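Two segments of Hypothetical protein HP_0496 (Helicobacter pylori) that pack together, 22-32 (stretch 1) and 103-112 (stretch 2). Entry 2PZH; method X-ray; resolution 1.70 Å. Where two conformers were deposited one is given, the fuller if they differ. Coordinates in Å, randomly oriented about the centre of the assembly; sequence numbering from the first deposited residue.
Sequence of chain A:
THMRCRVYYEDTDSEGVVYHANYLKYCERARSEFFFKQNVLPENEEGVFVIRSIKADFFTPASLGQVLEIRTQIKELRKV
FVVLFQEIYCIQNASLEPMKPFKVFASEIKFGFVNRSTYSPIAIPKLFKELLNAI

Stretch 1 (22-32) NYLKYCERARS
Stretch 2 (103-112) KVFASEIKFG

An arginine turns one face of its guanidinium to a single atom of a phenylalanine at the far end of this contact: CZ of F111 lies over that face, 3.1 Å from NE of R31, while NE stands obliquely to the F111 ring. No hydrogen bond joins the two stretches; R31 meets F111 and I109 by van der Waals contact. NH1 of R31 is hydrogen-bonded elsewhere in the structure, yet it also lies 3.5 Å from CD1 of I109, which stands obliquely to the guanidinium. R31 has chi1 m, chi2 t, chi3 m and chi4 -88°, and in this conformation it touches both residues, while I109 is m, t and F111 has chi1 m with its ring at chi2 -93°.

The frame is a helix, 22-32, laid on a strand, 103-112. Their axes approach to 9.8 Å and their N-to-C directions differ by 66°, a signed crossing of -66°. Helix phi/psi is near -60/-45 from L24 on, with psi shallower at N22 (-25°) and Y23 (-35°), and each amide from Y26 to S32 bonds to the carbonyl four residues back, N of Y26 lying 3.0 Å from O of N22. The strand is extended except at V104, where phi/psi is -114/-32; V104 and F105 consecutively point toward the helix, after which alternation brings in S107, I109 and F111. The register is set by CA of Y23 at 7.2 Å from CA of F105, and CA of C27 at 8.5 Å from CA of S107.

The helix answers with a four-residue spacing: Y23, C27 and R31 point toward the strand, each with chi1 m. At the near end, F105 (chi1 t, chi2 86°) offers a ring face to Y23. CB of Y23 sits 3.6 Å from the F105 ring centroid, only 9° off the normal, a CH-pi contact. The two rings are nearly parallel, planes at 19°, but centroids 5.2 Å apart leave them slid and barely overlapping. Y23 (chi2 -59°) extends onward to V104 (chi1 t), its CE1 3.2 Å from CG1 of V104, a tight apolar contact.

L24 and C27 also meet the F105 ring, both obliquely. L24 leaves the helix sideways, but its m, t rotamer brings CD2 to 4.2 Å from CZ of F105. SG of C27 lies 3.8 Å from CE2 of F105, and 3.9 Å from OG of S107, whose chi1 is p. The small side chains of C27 and S107 meet midway between the Y23 and R31 contacts. The rule is economical: a helical i, i+4, i+8 row set across a strand, with 414 Å² buried in total.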

ATOM      1  N   ASN A  22       6.114   4.820  -3.096  1.00  9.87           N
ATOM      2  CA  ASN A  22       5.356   5.697  -2.193  1.00 10.29           C
ATOM      3  C   ASN A  22       5.533   7.175  -2.519  1.00  9.08           C
ATOM      4  O   ASN A  22       4.672   7.992  -2.219  1.00 10.27           O
ATOM      5  CB  ASN A  22       5.675   5.412  -0.718  1.00 10.12           C
ATOM      6  CG  ASN A  22       5.258   4.004  -0.296  1.00 11.31           C
ATOM      7  OD1 ASN A  22       5.794   3.434   0.657  1.00 13.13           O
ATOM      8  ND2 ASN A  22       4.311   3.440  -1.019  1.00 10.64           N
ATOM      9  N   TYR A  23       6.645   7.532  -3.159  1.00  9.72           N
ATOM     10  CA  TYR A  23       6.841   8.930  -3.531  1.00  9.76           C
ATOM     11  C   TYR A  23       5.788   9.369  -4.545  1.00 10.00           C
ATOM     12  O   TYR A  23       5.321  10.511  -4.517  1.00 10.70           O
ATOM     13  CB  TYR A  23       8.242   9.160  -4.080  1.00  9.55           C
ATOM     14  CG  TYR A  23       9.338   9.013  -3.069  1.00  9.00           C
ATOM     15  CD1 TYR A  23       9.368   9.814  -1.923  1.00 10.36           C
ATOM     16  CD2 TYR A  23      10.354   8.079  -3.250  1.00 10.31           C
ATOM     17  CE1 TYR A  23      10.386   9.700  -1.009  1.00  9.74           C
ATOM     18  CE2 TYR A  23      11.375   7.957  -2.345  1.00  8.88           C
ATOM     19  CZ  TYR A  23      11.386   8.774  -1.218  1.00  9.71           C
ATOM     20  OH  TYR A  23      12.399   8.670  -0.310  1.00  9.72           O
ATOM     21  N   LEU A  24       5.409   8.442  -5.423  1.00  9.92           N
ATOM     22  CA  LEU A  24       4.318   8.661  -6.360  0.50 10.48           C
ATOM     23  C   LEU A  24       2.989   8.909  -5.642  1.00 10.22           C
ATOM     24  O   LEU A  24       2.218   9.792  -6.026  1.00 10.00           O
ATOM     25  CB  LEU A  24       4.215   7.472  -7.313  0.50 11.48           C
ATOM     26  CG  LEU A  24       5.340   7.453  -8.346  0.50 12.88           C
ATOM     27  CD1 LEU A  24       5.197   6.276  -9.290  0.50 13.46           C
ATOM     28  CD2 LEU A  24       5.277   8.757  -9.107  0.50 12.58           C
ATOM     29  N   LYS A  25       2.707   8.125  -4.601  1.00  9.44           N
ATOM     30  CA  LYS A  25       1.519   8.393  -3.777  1.00  9.67           C
ATOM     31  C   LYS A  25       1.532   9.809  -3.195  1.00  8.19           C
ATOM     32  O   LYS A  25       0.533  10.522  -3.265  1.00  7.31           O
ATOM     33  CB  LYS A  25       1.391   7.360  -2.664  1.00 10.11           C
ATOM     34  CG  LYS A  25       1.164   5.958  -3.208  1.00 12.00           C
ATOM     35  CD  LYS A  25       0.991   4.958  -2.086  1.00 14.64           C
ATOM     36  CE  LYS A  25       0.544   3.606  -2.652  1.00 16.50           C
ATOM     37  NZ  LYS A  25      -0.045   2.713  -1.626  1.00 18.57           N
ATOM     38  N   TYR A  26       2.655  10.209  -2.605  1.00  9.22           N
ATOM     39  CA  TYR A  26       2.764  11.588  -2.104  1.00 10.40           C
ATOM     40  C   TYR A  26       2.468  12.640  -3.193  1.00 10.37           C
ATOM     41  O   TYR A  26       1.734  13.633  -2.944  1.00 11.23           O
ATOM     42  CB  TYR A  26       4.140  11.849  -1.530  1.00 12.42           C
ATOM     43  CG  TYR A  26       4.553  10.959  -0.382  1.00 12.98           C
ATOM     44  CD1 TYR A  26       3.626  10.442   0.523  1.00 14.44           C
ATOM     45  CD2 TYR A  26       5.880  10.673  -0.184  1.00 13.96           C
ATOM     46  CE1 TYR A  26       4.039   9.645   1.605  1.00 15.44           C
ATOM     47  CE2 TYR A  26       6.306   9.885   0.880  1.00 14.47           C
ATOM     48  CZ  TYR A  26       5.393   9.376   1.768  1.00 15.02           C
ATOM     49  OH  TYR A  26       5.851   8.600   2.804  1.00 15.66           O
ATOM     50  N   CYS A  27       3.018  12.430  -4.384  1.00 10.20           N
ATOM     51  CA  CYS A  27       2.786  13.365  -5.483  1.00 11.33           C
ATOM     52  C   CYS A  27       1.303  13.394  -5.844  1.00 11.48           C
ATOM     53  O   CYS A  27       0.734  14.457  -6.072  1.00 10.75           O
ATOM     54  CB  CYS A  27       3.667  13.045  -6.688  1.00 12.96           C
ATOM     55  SG  CYS A  27       5.385  13.444  -6.345  1.00 14.70           S
ATOM     56  N   GLU A  28       0.684  12.217  -5.869  1.00 11.02           N
ATOM     57  CA  GLU A  28      -0.729  12.099  -6.188  1.00 10.75           C
ATOM     58  C   GLU A  28      -1.547  12.873  -5.176  1.00  9.94           C
ATOM     59  O   GLU A  28      -2.445  13.622  -5.555  1.00  9.41           O
ATOM     60  CB  GLU A  28      -1.167  10.639  -6.196  1.00 12.27           C
ATOM     61  CG  GLU A  28      -2.453  10.383  -6.964  1.00 13.26           C
ATOM     62  CD  GLU A  28      -3.668  11.044  -6.362  1.00 14.25           C
ATOM     63  OE1 GLU A  28      -4.354  11.764  -7.119  1.00 15.95           O
ATOM     64  OE2 GLU A  28      -3.958  10.826  -5.158  1.00 14.88           O
ATOM     65  N   ARG A  29      -1.267  12.680  -3.889  1.00  9.75           N
ATOM     66  CA  ARG A  29      -2.013  13.414  -2.851  1.00 10.27           C
ATOM     67  C   ARG A  29      -1.956  14.925  -3.137  1.00 11.35           C
ATOM     68  O   ARG A  29      -2.992  15.617  -3.090  1.00 12.85           O
ATOM     69  CB  ARG A  29      -1.435  13.130  -1.464  1.00 11.65           C
ATOM     70  CG  ARG A  29      -1.484  11.658  -1.105  1.00 11.59           C
ATOM     71  CD  ARG A  29      -0.941  11.466   0.295  1.00 11.03           C
ATOM     72  NE  ARG A  29      -0.629  10.063   0.545  1.00 11.06           N
ATOM     73  CZ  ARG A  29       0.058   9.651   1.597  1.00 11.97           C
ATOM     74  NH1 ARG A  29       0.487  10.541   2.486  1.00 12.26           N
ATOM     75  NH2 ARG A  29       0.322   8.359   1.763  1.00 12.85           N
ATOM     76  N   ALA A  30      -0.755  15.418  -3.431  1.00 11.20           N
ATOM     77  CA  ALA A  30      -0.555  16.861  -3.724  1.00 13.21           C
ATOM     78  C   ALA A  30      -1.467  17.382  -4.838  1.00 13.65           C
ATOM     79  O   ALA A  30      -2.072  18.473  -4.730  1.00 14.37           O
ATOM     80  CB  ALA A  30       0.913  17.140  -4.080  1.00 14.51           C
ATOM     81  N   ARG A  31      -1.528  16.616  -5.920  1.00 13.53           N
ATOM     82  CA  ARG A  31      -2.346  16.951  -7.063  1.00 14.75           C
ATOM     83  C   ARG A  31      -3.822  16.963  -6.690  1.00 15.08           C
ATOM     84  O   ARG A  31      -4.528  17.942  -6.975  1.00 14.01           O
ATOM     85  CB  ARG A  31      -2.113  15.974  -8.211  1.00 14.23           C
ATOM     86  CG  ARG A  31      -0.672  15.886  -8.655  1.00 16.10           C
ATOM     87  CD  ARG A  31      -0.576  15.162  -9.984  1.00 14.80           C
ATOM     88  NE  ARG A  31      -0.909  13.743  -9.928  1.00 15.19           N
ATOM     89  CZ  ARG A  31      -0.022  12.786  -9.647  1.00 14.97           C
ATOM     90  NH1 ARG A  31       1.227  13.107  -9.365  1.00 14.70           N
ATOM     91  NH2 ARG A  31      -0.382  11.516  -9.649  1.00 14.34           N
ATOM     92  N   SER A  32      -4.283  15.895  -6.037  1.00 14.68           N
ATOM     93  CA  SER A  32      -5.696  15.781  -5.659  1.00 14.54           C
ATOM     94  C   SER A  32      -6.105  16.861  -4.646  1.00 14.26           C
ATOM     95  O   SER A  32      -7.194  17.427  -4.728  1.00 14.79           O
ATOM     96  CB  SER A  32      -6.027  14.389  -5.127  1.00 14.91           C
ATOM     97  OG  SER A  32      -6.064  13.436  -6.189  1.00 17.48           O
ATOM     98  N   LYS A 103      16.492  17.726  -1.077  1.00 14.96           N
ATOM     99  CA  LYS A 103      15.677  17.095  -2.104  1.00 14.19           C
ATOM    100  C   LYS A 103      15.710  15.586  -1.963  1.00 13.04           C
ATOM    101  O   LYS A 103      16.766  14.998  -1.739  1.00 13.39           O
ATOM    102  CB  LYS A 103      16.161  17.476  -3.500  1.00 14.92           C
ATOM    103  CG  LYS A 103      15.181  17.105  -4.592  1.00 16.15           C
ATOM    104  CD  LYS A 103      15.450  17.881  -5.870  1.00 17.60           C
ATOM    105  CE  LYS A 103      16.884  17.745  -6.327  1.00 18.51           C
ATOM    106  NZ  LYS A 103      17.037  18.390  -7.689  1.00 19.38           N
ATOM    107  N   VAL A 104      14.540  14.977  -2.118  1.00 12.10           N
ATOM    108  CA  VAL A 104      14.363  13.539  -1.965  1.00 11.96           C
ATOM    109  C   VAL A 104      13.972  12.865  -3.294  1.00 12.43           C
ATOM    110  O   VAL A 104      14.337  11.722  -3.553  1.00 11.28           O
ATOM    111  CB  VAL A 104      13.305  13.281  -0.871  1.00 12.21           C
ATOM    112  CG1 VAL A 104      12.840  11.819  -0.850  1.00 13.57           C
ATOM    113  CG2 VAL A 104      13.858  13.685   0.498  1.00 11.54           C
ATOM    114  N   PHE A 105      13.233  13.585  -4.135  1.00 10.62           N
ATOM    115  CA  PHE A 105      12.576  12.999  -5.291  1.00 11.48           C
ATOM    116  C   PHE A 105      12.115  14.123  -6.193  1.00 12.37           C
ATOM    117  O   PHE A 105      11.718  15.184  -5.702  1.00 11.72           O
ATOM    118  CB  PHE A 105      11.356  12.216  -4.784  1.00 10.76           C
ATOM    119  CG  PHE A 105      10.508  11.576  -5.864  1.00 10.58           C
ATOM    120  CD1 PHE A 105      10.839  10.321  -6.361  1.00 11.11           C
ATOM    121  CD2 PHE A 105       9.369  12.215  -6.361  1.00 10.03           C
ATOM    122  CE1 PHE A 105      10.064   9.710  -7.358  1.00 10.23           C
ATOM    123  CE2 PHE A 105       8.564  11.606  -7.326  1.00 11.36           C
ATOM    124  CZ  PHE A 105       8.923  10.344  -7.838  1.00 11.14           C
ATOM    125  N   ALA A 106      12.187  13.899  -7.498  1.00 12.68           N
ATOM    126  CA  ALA A 106      11.538  14.804  -8.440  1.00 13.78           C
ATOM    127  C   ALA A 106      10.826  13.985  -9.497  1.00 15.52           C
ATOM    128  O   ALA A 106      11.262  12.875  -9.835  1.00 14.30           O
ATOM    129  CB  ALA A 106      12.544  15.740  -9.083  1.00 13.61           C
ATOM    130  N   SER A 107       9.730  14.512 -10.025  1.00 15.48           N
ATOM    131  CA  SER A 107       9.080  13.848 -11.150  1.00 17.16           C
ATOM    132  C   SER A 107       8.530  14.843 -12.153  1.00 17.48           C
ATOM    133  O   SER A 107       8.274  16.003 -11.835  1.00 18.69           O
ATOM    134  CB  SER A 107       7.971  12.910 -10.688  1.00 17.47           C
ATOM    135  OG  SER A 107       6.965  13.593  -9.962  1.00 19.56           O
ATOM    136  N   GLU A 108       8.372  14.376 -13.378  1.00 16.36           N
ATOM    137  CA  GLU A 108       7.641  15.101 -14.379  1.00 16.85           C
ATOM    138  C   GLU A 108       6.616  14.113 -14.849  1.00 15.57           C
ATOM    139  O   GLU A 108       6.969  13.010 -15.258  1.00 15.26           O
ATOM    140  CB  GLU A 108       8.553  15.487 -15.543  1.00 19.39           C
ATOM    141  CG  GLU A 108       7.821  16.214 -16.648  1.00 21.54           C
ATOM    142  CD  GLU A 108       8.743  16.650 -17.783  1.00 23.54           C
ATOM    143  OE1 GLU A 108       9.837  17.186 -17.499  1.00 24.92           O
ATOM    144  OE2 GLU A 108       8.348  16.483 -18.958  1.00 25.19           O
ATOM    145  N   ILE A 109       5.353  14.503 -14.784  1.00 14.38           N
ATOM    146  CA  ILE A 109       4.261  13.588 -15.082  1.00 14.96           C
ATOM    147  C   ILE A 109       3.295  14.231 -16.052  1.00 15.84           C
ATOM    148  O   ILE A 109       2.882  15.383 -15.854  1.00 14.41           O
ATOM    149  CB  ILE A 109       3.516  13.204 -13.796  1.00 15.27           C
ATOM    150  CG1 ILE A 109       4.524  12.660 -12.773  1.00 16.55           C
ATOM    151  CG2 ILE A 109       2.416  12.176 -14.108  1.00 16.01           C
ATOM    152  CD1 ILE A 109       4.013  12.596 -11.346  1.00 18.51           C
ATOM    153  N   LYS A 110       2.938  13.480 -17.090  1.00 16.52           N
ATOM    154  CA  LYS A 110       2.000  13.936 -18.106  1.00 17.52           C
ATOM    155  C   LYS A 110       0.655  13.230 -17.935  1.00 17.33           C
ATOM    156  O   LYS A 110       0.606  12.018 -17.734  1.00 16.16           O
ATOM    157  CB  LYS A 110       2.571  13.650 -19.493  1.00 18.27           C
ATOM    158  CG  LYS A 110       1.693  14.086 -20.664  1.00 20.24           C
ATOM    159  CD  LYS A 110       2.463  13.910 -21.981  1.00 21.32           C
ATOM    160  CE  LYS A 110       1.693  14.435 -23.172  1.00 24.60           C
ATOM    161  NZ  LYS A 110       0.809  13.391 -23.747  1.00 26.73           N
ATOM    162  N   PHE A 111      -0.417  14.010 -17.979  1.00 17.08           N
ATOM    163  CA  PHE A 111      -1.774  13.503 -17.833  1.00 18.75           C
ATOM    164  C   PHE A 111      -2.568  13.876 -19.073  1.00 19.08           C
ATOM    165  O   PHE A 111      -2.367  14.948 -19.636  1.00 20.11           O
ATOM    166  CB  PHE A 111      -2.460  14.129 -16.622  1.00 20.05           C
ATOM    167  CG  PHE A 111      -1.720  13.937 -15.341  1.00 20.16           C
ATOM    168  CD1 PHE A 111      -2.004  12.868 -14.515  1.00 21.96           C
ATOM    169  CD2 PHE A 111      -0.733  14.840 -14.961  1.00 21.08           C
ATOM    170  CE1 PHE A 111      -1.298  12.698 -13.340  1.00 21.64           C
ATOM    171  CE2 PHE A 111      -0.031  14.676 -13.802  1.00 20.76           C
ATOM    172  CZ  PHE A 111      -0.316  13.605 -12.982  1.00 21.37           C
ATOM    173  N   GLY A 112      -3.458  12.989 -19.490  1.00 19.11           N
ATOM    174  CA  GLY A 112      -4.474  13.332 -20.479  1.00 21.14           C
ATOM    175  C   GLY A 112      -5.819  13.359 -19.779  1.00 21.78           C
ATOM    176  O   GLY A 112      -5.921  12.977 -18.620  1.00 22.28           O
TER